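Local coordinates for protein oxaloacetate acetyl hydrolase (Cryphonectria parasitica, PDB 3LYE) that belongs to the phosphoenolpyruvate phosphomutase family of TIM-barrel proteins and carries bound calcium ions, at residues A[14-19]-A[90-95]; A[47-52]-A[79-84]. All coordinates share one frame; numbering follows the deposited sequence.

Interaction 1. Residues A[14-19]-A[90-95]. With CA (calcium ion), chain B.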
ATOM      1  N   LYS A  14      -6.048  -0.614  25.973  1.00 10.86           N
ATOM      2  CA  LYS A  14      -6.667  -0.474  27.287  1.00 13.58           C
ATOM      3  C   LYS A  14      -7.222  -1.839  27.735  1.00 13.72           C
ATOM      4  O   LYS A  14      -7.068  -2.257  28.899  1.00 13.72           O
ATOM      5  CB  LYS A  14      -7.747   0.622  27.294  1.00 16.23           C
ATOM      6  CG  LYS A  14      -8.249   0.976  28.663  1.00 22.25           C
ATOM      7  CD  LYS A  14      -9.482   1.840  28.619  1.00 26.72           C
ATOM      8  CE  LYS A  14     -10.128   1.868  29.992  1.00 32.87           C
ATOM      9  NZ  LYS A  14     -11.578   2.200  29.947  1.00 35.90           N
ATOM     10  N   LYS A  15      -7.843  -2.577  26.825  1.00 12.27           N
ATOM     11  CA  LYS A  15      -8.388  -3.880  27.179  1.00 14.03           C
ATOM     12  C   LYS A  15      -7.334  -4.894  27.566  1.00 13.94           C
ATOM     13  O   LYS A  15      -7.511  -5.664  28.509  1.00 14.83           O
ATOM     14  CB  LYS A  15      -9.192  -4.447  26.035  1.00 15.46           C
ATOM     15  CG  LYS A  15     -10.409  -3.708  25.738  1.00 16.28           C
ATOM     16  CD  LYS A  15     -11.011  -4.248  24.445  1.00 19.49           C
ATOM     17  CE  LYS A  15     -12.275  -3.556  24.157  1.00 20.19           C
ATOM     18  NZ  LYS A  15     -12.986  -4.190  23.029  1.00 17.66           N
ATOM     19  N   LEU A  16      -6.245  -4.932  26.824  1.00 11.55           N
ATOM     20  CA  LEU A  16      -5.191  -5.876  27.133  1.00 12.28           C
ATOM     21  C   LEU A  16      -4.533  -5.501  28.463  1.00 14.24           C
ATOM     22  O   LEU A  16      -4.228  -6.348  29.286  1.00 13.60           O
ATOM     23  CB  LEU A  16      -4.148  -5.886  26.028  1.00 10.99           C
ATOM     24  CG  LEU A  16      -2.971  -6.806  26.261  1.00  9.88           C
ATOM     25  CD1 LEU A  16      -3.396  -8.265  26.377  1.00 11.82           C
ATOM     26  CD2 LEU A  16      -1.941  -6.610  25.151  1.00 10.65           C
ATOM     27  N   ARG A  17      -4.332  -4.214  28.668  1.00 13.02           N
ATOM     28  CA  ARG A  17      -3.705  -3.757  29.906  1.00 12.91           C
ATOM     29  C   ARG A  17      -4.603  -4.136  31.082  1.00 14.83           C
ATOM     30  O   ARG A  17      -4.093  -4.506  32.135  1.00 15.70           O
ATOM     31  CB  ARG A  17      -3.417  -2.266  29.880  1.00 14.39           C
ATOM     32  CG  ARG A  17      -2.731  -1.849  31.150  1.00 16.23           C
ATOM     33  CD  ARG A  17      -2.012  -0.593  31.009  1.00 18.67           C
ATOM     34  NE  ARG A  17      -0.941  -0.669  30.034  1.00 17.49           N
ATOM     35  CZ  ARG A  17       0.317  -1.009  30.295  1.00 18.07           C
ATOM     36  NH1 ARG A  17       0.692  -1.385  31.512  1.00 20.65           N
ATOM     37  NH2 ARG A  17       1.203  -0.981  29.311  1.00 15.51           N
ATOM     38  N   HIS A  18      -5.924  -4.054  30.912  1.00 15.64           N
ATOM     39  CA  HIS A  18      -6.846  -4.426  31.986  1.00 17.02           C
ATOM     40  C   HIS A  18      -6.669  -5.927  32.312  1.00 17.19           C
ATOM     41  O   HIS A  18      -6.601  -6.338  33.480  1.00 19.26           O
ATOM     42  CB  HIS A  18      -8.296  -4.148  31.598  1.00 18.91           C
ATOM     43  CG  HIS A  18      -9.279  -4.745  32.547  1.00 24.02           C
ATOM     44  ND1 HIS A  18      -9.556  -4.174  33.766  1.00 27.44           N
ATOM     45  CD2 HIS A  18      -9.996  -5.890  32.492  1.00 26.07           C
ATOM     46  CE1 HIS A  18     -10.427  -4.925  34.414  1.00 26.87           C
ATOM     47  NE2 HIS A  18     -10.709  -5.974  33.664  1.00 28.06           N
ATOM     48  N   LEU A  19      -6.606  -6.760  31.277  1.00 16.75           N
ATOM     49  CA  LEU A  19      -6.433  -8.186  31.520  1.00 16.92           C
ATOM     50  C   LEU A  19      -5.143  -8.439  32.260  1.00 18.03           C
ATOM     51  O   LEU A  19      -5.091  -9.264  33.166  1.00 20.07           O
ATOM     52  CB  LEU A  19      -6.412  -8.979  30.215  1.00 16.21           C
ATOM     53  CG  LEU A  19      -7.752  -9.083  29.496  1.00 18.29           C
ATOM     54  CD1 LEU A  19      -7.607  -9.742  28.136  1.00 20.55           C
ATOM     55  CD2 LEU A  19      -8.728  -9.878  30.338  1.00 19.94           C
ATOM     56  N   PRO A  90      -8.290  -7.518  21.829  1.00  8.91           N
ATOM     57  CA  PRO A  90      -7.013  -6.880  21.583  1.00  9.52           C
ATOM     58  C   PRO A  90      -6.079  -7.752  20.737  1.00  8.73           C
ATOM     59  O   PRO A  90      -6.113  -8.990  20.782  1.00 10.07           O
ATOM     60  CB  PRO A  90      -6.404  -6.731  23.005  1.00 10.23           C
ATOM     61  CG  PRO A  90      -7.158  -7.622  23.845  1.00 14.13           C
ATOM     62  CD  PRO A  90      -8.529  -7.739  23.267  1.00 10.16           C
ATOM     63  N   LEU A  91      -5.224  -7.070  19.989  1.00  8.24           N
ATOM     64  CA  LEU A  91      -4.236  -7.675  19.157  1.00  8.48           C
ATOM     65  C   LEU A  91      -2.786  -7.374  19.608  1.00  7.94           C
ATOM     66  O   LEU A  91      -2.435  -6.208  19.804  1.00  8.64           O
ATOM     67  CB  LEU A  91      -4.333  -7.118  17.698  1.00  8.41           C
ATOM     68  CG  LEU A  91      -3.335  -7.763  16.714  1.00  8.84           C
ATOM     69  CD1 LEU A  91      -3.576  -9.259  16.512  1.00  7.96           C
ATOM     70  CD2 LEU A  91      -3.326  -6.993  15.388  1.00  8.20           C
ATOM     71  N   ILE A  92      -2.016  -8.433  19.865  1.00  7.60           N
ATOM     72  CA  ILE A  92      -0.599  -8.308  20.150  1.00  7.10           C
ATOM     73  C   ILE A  92       0.054  -8.606  18.782  1.00  6.92           C
ATOM     74  O   ILE A  92      -0.313  -9.617  18.153  1.00  8.87           O
ATOM     75  CB  ILE A  92      -0.083  -9.297  21.177  1.00  8.08           C
ATOM     76  CG1 ILE A  92      -0.698  -8.968  22.535  1.00 10.03           C
ATOM     77  CG2 ILE A  92       1.458  -9.239  21.244  1.00  9.26           C
ATOM     78  CD1 ILE A  92      -0.401  -9.992  23.606  1.00 10.86           C
ATOM     79  N   ALA A  93       0.991  -7.777  18.317  1.00  7.79           N
ATOM     80  CA  ALA A  93       1.650  -8.001  17.054  1.00  8.42           C
ATOM     81  C   ALA A  93       3.152  -8.028  17.179  1.00  9.30           C
ATOM     82  O   ALA A  93       3.732  -7.340  18.005  1.00 10.56           O
ATOM     83  CB  ALA A  93       1.286  -6.912  16.063  1.00  9.59           C
ATOM     84  N   ASP A  94       3.772  -8.888  16.383  1.00  8.35           N
ATOM     85  CA  ASP A  94       5.211  -8.924  16.317  1.00  8.10           C
ATOM     86  C   ASP A  94       5.675  -7.577  15.750  1.00  9.52           C
ATOM     87  O   ASP A  94       5.016  -7.051  14.835  1.00  8.62           O
ATOM     88  CB  ASP A  94       5.577 -10.018  15.288  1.00  8.71           C
ATOM     89  CG  ASP A  94       7.056 -10.320  15.164  1.00 11.01           C
ATOM     90  OD1 ASP A  94       7.892  -9.650  15.807  1.00 10.80           O
ATOM     91  OD2 ASP A  94       7.363 -11.282  14.397  1.00 13.24           O
ATOM     92  N   MET A  95       6.706  -6.967  16.341  1.00  8.46           N
ATOM     93  CA  MET A  95       7.284  -5.753  15.786  1.00  8.54           C
ATOM     94  C   MET A  95       8.786  -5.986  15.489  1.00  8.79           C
ATOM     95  O   MET A  95       9.549  -5.055  15.269  1.00  9.48           O
ATOM     96  CB  MET A  95       7.017  -4.455  16.537  1.00  8.87           C
ATOM     97  CG  MET A  95       7.673  -4.344  17.885  1.00  9.13           C
ATOM     98  SD  MET A  95       7.521  -2.691  18.625  1.00 10.70           S
ATOM     99  CE  MET A  95       8.761  -1.825  17.684  1.00 10.78           C
TER
HETATM  100 CA    CA B 501       9.676 -12.000  13.794  1.00 16.06          CA
HETATM  101  O   HOH W   1       9.836 -11.475  16.099  1.00 13.90           O
HETATM  102  O   HOH W   2      12.106 -11.901  14.197  1.00 19.22           O
HETATM  103  O   HOH W   3       8.857 -12.203  11.629  1.00 17.20           O
HETATM  104  O   HOH W   4      10.992 -13.972  12.909  0.91 19.37           O
HETATM  105  O   HOH W   5       8.597 -13.451  14.631  1.00 19.49           O
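Leu16 meets Pro90 and Ile92 with two different parts of its side chain. Its CB packs against Pro90 CB and CG, 3.9 Å from Pro90 CB. One of its methyls, CD2, packs 3.7 Å from Ile92 CG1 and only slightly farther from Ile92 CD1. CG of Leu16 is anti to the backbone N (chi1 178°), which sends the branch past the proline to the isoleucine. The Leu16 and Ile92 side chains cross at about a right angle. Lys15 adds its CB beside the ring, 4.4 Å from Pro90 CD, while its NZ turns off to the carbonyl oxygen of Gly88. No hydrogen bond joins the segments.

The fold is a TIM barrel. Helix 12-22 meets the start of strand 91-94 here, and Ala118 also touches both Leu16 and Pro90. The far end of the strand carries the metal site. Asp94 OD2 binds the calcium ion at 2.5 Å. Asp94 OD1 lies within hydrogen-bonding distance, 2.7 Å, of the oxygen of water 1, which probably donates. Water 1 is one of five waters that coordinate the ion, and Asp96 OD1 is a further ligand.

Interaction 2. Residues A[47-52]-A[79-84]; sequences KSLYMT and DMIANL
Ile81 of helix 71-82 packs on Met51 and Leu49 of strand 49-51, and this apolar packing is the whole direct contact. The two branches of Ile81 meet different partners. CD1 reaches Met51, 3.8 Å from its CG and 4.0 Å from its SD. CG2 faces Leu49 more loosely, 4.3 Å from CD2. CG1 of Ile81 lies anti to its carbonyl carbon (chi1 -67°), and with chi2 extended at 163° CD1 reaches the methionine. The Met51 chain is extended as far as SD and then bends at chi3 (87°). Its side chain runs at a slant to that of Ile81.

The packing continues beyond the pair. Leu91 of the adjacent strand touches Leu49, Met51 and Ile81, and Ala38 and Ala41 of helix 35-43 touch Ile81 and Leu49 in turn. This is the layer between the parallel strands and the outer helices of a TIM barrel.

Polar bonds lie around this layer. On the strand segment, Tyr50 OH is hydrogen-bonded to His121 NE2, and Thr52 OG1 caps helix 53-61 at Gly55 N. On the helix, Asp79 OD1 forms salt bridges with Arg75 and Arg114, both of one neighbouring subunit, and OD2 bonds to Ser115 OG of its own chain.

The touching side chains are buried and bring no hydrogen-bonding groups to one another. Strand and helix are therefore held here by van der Waals contact and burial of apolar surface, while the polar bonds tie them to other parts of the fold and assembly.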
ATOM      1  N   LYS A  47     -10.010 -14.234  23.499  1.00 14.50           N
ATOM      2  CA  LYS A  47      -9.991 -12.939  24.183  1.00 15.17           C
ATOM      3  C   LYS A  47      -8.907 -12.006  23.758  1.00 12.42           C
ATOM      4  O   LYS A  47      -8.933 -10.849  24.120  1.00 13.97           O
ATOM      5  CB  LYS A  47      -9.943 -13.171  25.715  1.00 18.93           C
ATOM      6  CG  LYS A  47     -11.129 -14.001  26.304  1.00 22.20           C
ATOM      7  CD  LYS A  47     -12.511 -13.515  25.776  1.00 25.71           C
ATOM      8  CE  LYS A  47     -13.736 -14.045  26.564  1.00 31.26           C
ATOM      9  NZ  LYS A  47     -13.833 -15.521  26.682  1.00 35.99           N
ATOM     10  N   SER A  48      -7.950 -12.515  23.008  1.00 12.11           N
ATOM     11  CA  SER A  48      -6.831 -11.751  22.486  1.00 11.35           C
ATOM     12  C   SER A  48      -6.269 -12.539  21.323  1.00 10.32           C
ATOM     13  O   SER A  48      -6.353 -13.767  21.298  1.00 11.04           O
ATOM     14  CB  SER A  48      -5.739 -11.537  23.537  1.00 14.49           C
ATOM     15  OG  SER A  48      -4.739 -10.660  23.002  1.00 19.53           O
ATOM     16  N   LEU A  49      -5.715 -11.832  20.355  1.00  9.64           N
ATOM     17  CA  LEU A  49      -5.129 -12.449  19.171  1.00  8.90           C
ATOM     18  C   LEU A  49      -3.669 -12.051  19.076  1.00  8.95           C
ATOM     19  O   LEU A  49      -3.273 -11.022  19.634  1.00  9.61           O
ATOM     20  CB  LEU A  49      -5.807 -11.944  17.893  1.00 11.20           C
ATOM     21  CG  LEU A  49      -7.069 -12.672  17.411  1.00 16.08           C
ATOM     22  CD1 LEU A  49      -8.053 -13.133  18.414  1.00 18.07           C
ATOM     23  CD2 LEU A  49      -7.749 -11.912  16.277  1.00 14.51           C
ATOM     24  N   TYR A  50      -2.878 -12.847  18.359  1.00  8.73           N
ATOM     25  CA  TYR A  50      -1.474 -12.555  18.152  1.00  7.97           C
ATOM     26  C   TYR A  50      -1.206 -12.567  16.627  1.00  8.76           C
ATOM     27  O   TYR A  50      -1.504 -13.560  15.934  1.00 10.11           O
ATOM     28  CB  TYR A  50      -0.565 -13.606  18.808  1.00  8.96           C
ATOM     29  CG  TYR A  50       0.892 -13.559  18.411  1.00  9.59           C
ATOM     30  CD1 TYR A  50       1.546 -14.680  17.961  1.00  9.68           C
ATOM     31  CD2 TYR A  50       1.616 -12.392  18.522  1.00  9.93           C
ATOM     32  CE1 TYR A  50       2.846 -14.620  17.609  1.00 10.16           C
ATOM     33  CE2 TYR A  50       2.897 -12.324  18.138  1.00 10.02           C
ATOM     34  CZ  TYR A  50       3.531 -13.454  17.726  1.00 10.79           C
ATOM     35  OH  TYR A  50       4.847 -13.396  17.412  1.00 12.13           O
ATOM     36  N   MET A  51      -0.686 -11.486  16.072  1.00  7.74           N
ATOM     37  CA  MET A  51      -0.352 -11.451  14.661  1.00  8.29           C
ATOM     38  C   MET A  51       1.108 -11.812  14.503  1.00  8.06           C
ATOM     39  O   MET A  51       2.015 -11.097  14.940  1.00  8.53           O
ATOM     40  CB  MET A  51      -0.542 -10.087  14.047  1.00  8.06           C
ATOM     41  CG  MET A  51      -0.311 -10.085  12.527  1.00  7.92           C
ATOM     42  SD  MET A  51      -0.279  -8.442  11.802  1.00  8.64           S
ATOM     43  CE  MET A  51       1.454  -8.017  12.000  1.00  8.08           C
ATOM     44  N   THR A  52       1.338 -12.911  13.804  1.00  9.08           N
ATOM     45  CA  THR A  52       2.676 -13.408  13.588  1.00  9.48           C
ATOM     46  C   THR A  52       3.412 -12.743  12.449  1.00  9.19           C
ATOM     47  O   THR A  52       2.842 -12.359  11.445  1.00  9.67           O
ATOM     48  CB  THR A  52       2.665 -14.926  13.341  1.00 11.45           C
ATOM     49  OG1 THR A  52       2.217 -15.151  12.012  1.00 13.73           O
ATOM     50  CG2 THR A  52       1.776 -15.619  14.300  1.00 11.58           C
ATOM     51  N   ASP A  79      -3.166  -3.379  11.250  1.00  7.71           N
ATOM     52  CA  ASP A  79      -4.231  -2.383  11.183  1.00  8.37           C
ATOM     53  C   ASP A  79      -5.514  -3.100  10.703  1.00  9.63           C
ATOM     54  O   ASP A  79      -6.612  -2.909  11.219  1.00 10.85           O
ATOM     55  CB  ASP A  79      -3.777  -1.294  10.218  1.00 10.20           C
ATOM     56  CG  ASP A  79      -4.821  -0.309   9.936  1.00 16.52           C
ATOM     57  OD1 ASP A  79      -5.521  -0.419   8.908  1.00 19.44           O
ATOM     58  OD2 ASP A  79      -4.985   0.562  10.746  1.00 21.49           O
ATOM     59  N   MET A  80      -5.357  -3.959   9.705  1.00  7.92           N
ATOM     60  CA  MET A  80      -6.484  -4.699   9.202  1.00  7.72           C
ATOM     61  C   MET A  80      -7.060  -5.629  10.281  1.00  8.37           C
ATOM     62  O   MET A  80      -8.263  -5.614  10.566  1.00  9.10           O
ATOM     63  CB  MET A  80      -6.093  -5.503   7.944  1.00  8.32           C
ATOM     64  CG  MET A  80      -7.232  -6.293   7.326  1.00  8.37           C
ATOM     65  SD  MET A  80      -7.451  -7.983   8.016  1.00  9.98           S
ATOM     66  CE  MET A  80      -5.937  -8.796   7.474  1.00  9.22           C
ATOM     67  N   ILE A  81      -6.204  -6.424  10.900  1.00  8.06           N
ATOM     68  CA  ILE A  81      -6.693  -7.388  11.871  1.00  7.57           C
ATOM     69  C   ILE A  81      -7.281  -6.791  13.121  1.00  7.27           C
ATOM     70  O   ILE A  81      -8.347  -7.209  13.568  1.00  8.37           O
ATOM     71  CB  ILE A  81      -5.553  -8.386  12.238  1.00  7.88           C
ATOM     72  CG1 ILE A  81      -5.196  -9.267  11.040  1.00  7.90           C
ATOM     73  CG2 ILE A  81      -5.945  -9.239  13.451  1.00  7.64           C
ATOM     74  CD1 ILE A  81      -3.876  -9.970  11.166  1.00  9.26           C
ATOM     75  N   ALA A  82      -6.608  -5.807  13.695  1.00  7.48           N
ATOM     76  CA  ALA A  82      -7.084  -5.234  14.934  1.00  9.16           C
ATOM     77  C   ALA A  82      -8.407  -4.555  14.860  1.00  9.30           C
ATOM     78  O   ALA A  82      -9.108  -4.482  15.867  1.00  9.00           O
ATOM     79  CB  ALA A  82      -6.053  -4.210  15.431  1.00  8.28           C
ATOM     80  N   ASN A  83      -8.769  -4.098  13.669  1.00  7.86           N
ATOM     81  CA  ASN A  83      -9.988  -3.328  13.478  1.00  8.32           C
ATOM     82  C   ASN A  83     -11.155  -3.985  12.795  1.00  9.99           C
ATOM     83  O   ASN A  83     -12.141  -3.328  12.476  1.00 12.09           O
ATOM     84  CB  ASN A  83      -9.594  -1.979  12.840  1.00  8.53           C
ATOM     85  CG  ASN A  83      -8.559  -1.247  13.671  1.00  9.22           C
ATOM     86  OD1 ASN A  83      -7.337  -1.155  13.316  1.00 11.16           O
ATOM     87  ND2 ASN A  83      -8.992  -0.787  14.818  1.00  8.23           N
ATOM     88  N   LEU A  84     -11.039  -5.277  12.584  1.00  9.13           N
ATOM     89  CA  LEU A  84     -12.126  -6.034  11.967  1.00  8.67           C
ATOM     90  C   LEU A  84     -13.404  -5.765  12.777  1.00 10.04           C
ATOM     91  O   LEU A  84     -14.482  -5.638  12.203  1.00 11.74           O
ATOM     92  CB  LEU A  84     -11.787  -7.504  11.852  1.00  8.74           C
ATOM     93  CG  LEU A  84     -10.674  -7.823  10.875  1.00  9.83           C
ATOM     94  CD1 LEU A  84     -10.327  -9.291  10.944  1.00 10.50           C
ATOM     95  CD2 LEU A  84     -11.052  -7.382   9.455  1.00 10.40           C
TER

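In the fold
Interactions 1 and 2 are both buried, apolar and without direct hydrogen bonds. Their strands, 91-94 and 49-51, are neighbours in one parallel sheet. Probable hydrogen bonds join them, from Ile92 N to Leu49 O at 2.9 Å and from Met51 N to Ile92 O at 2.8 Å. The helices meet alternate positions of strand 91-94: Leu91 packs on helix 71-82 in the outer layer, whereas Ile92 meets helix 12-22 near the start of the strand. Helix 71-82 leads along the chain into strand 91-94. In interaction 1 the strand ends at a calcium site, and no other subunit touches its segments. In interaction 2 the helix segment meets two other subunits, so a core contact lies close to an interface.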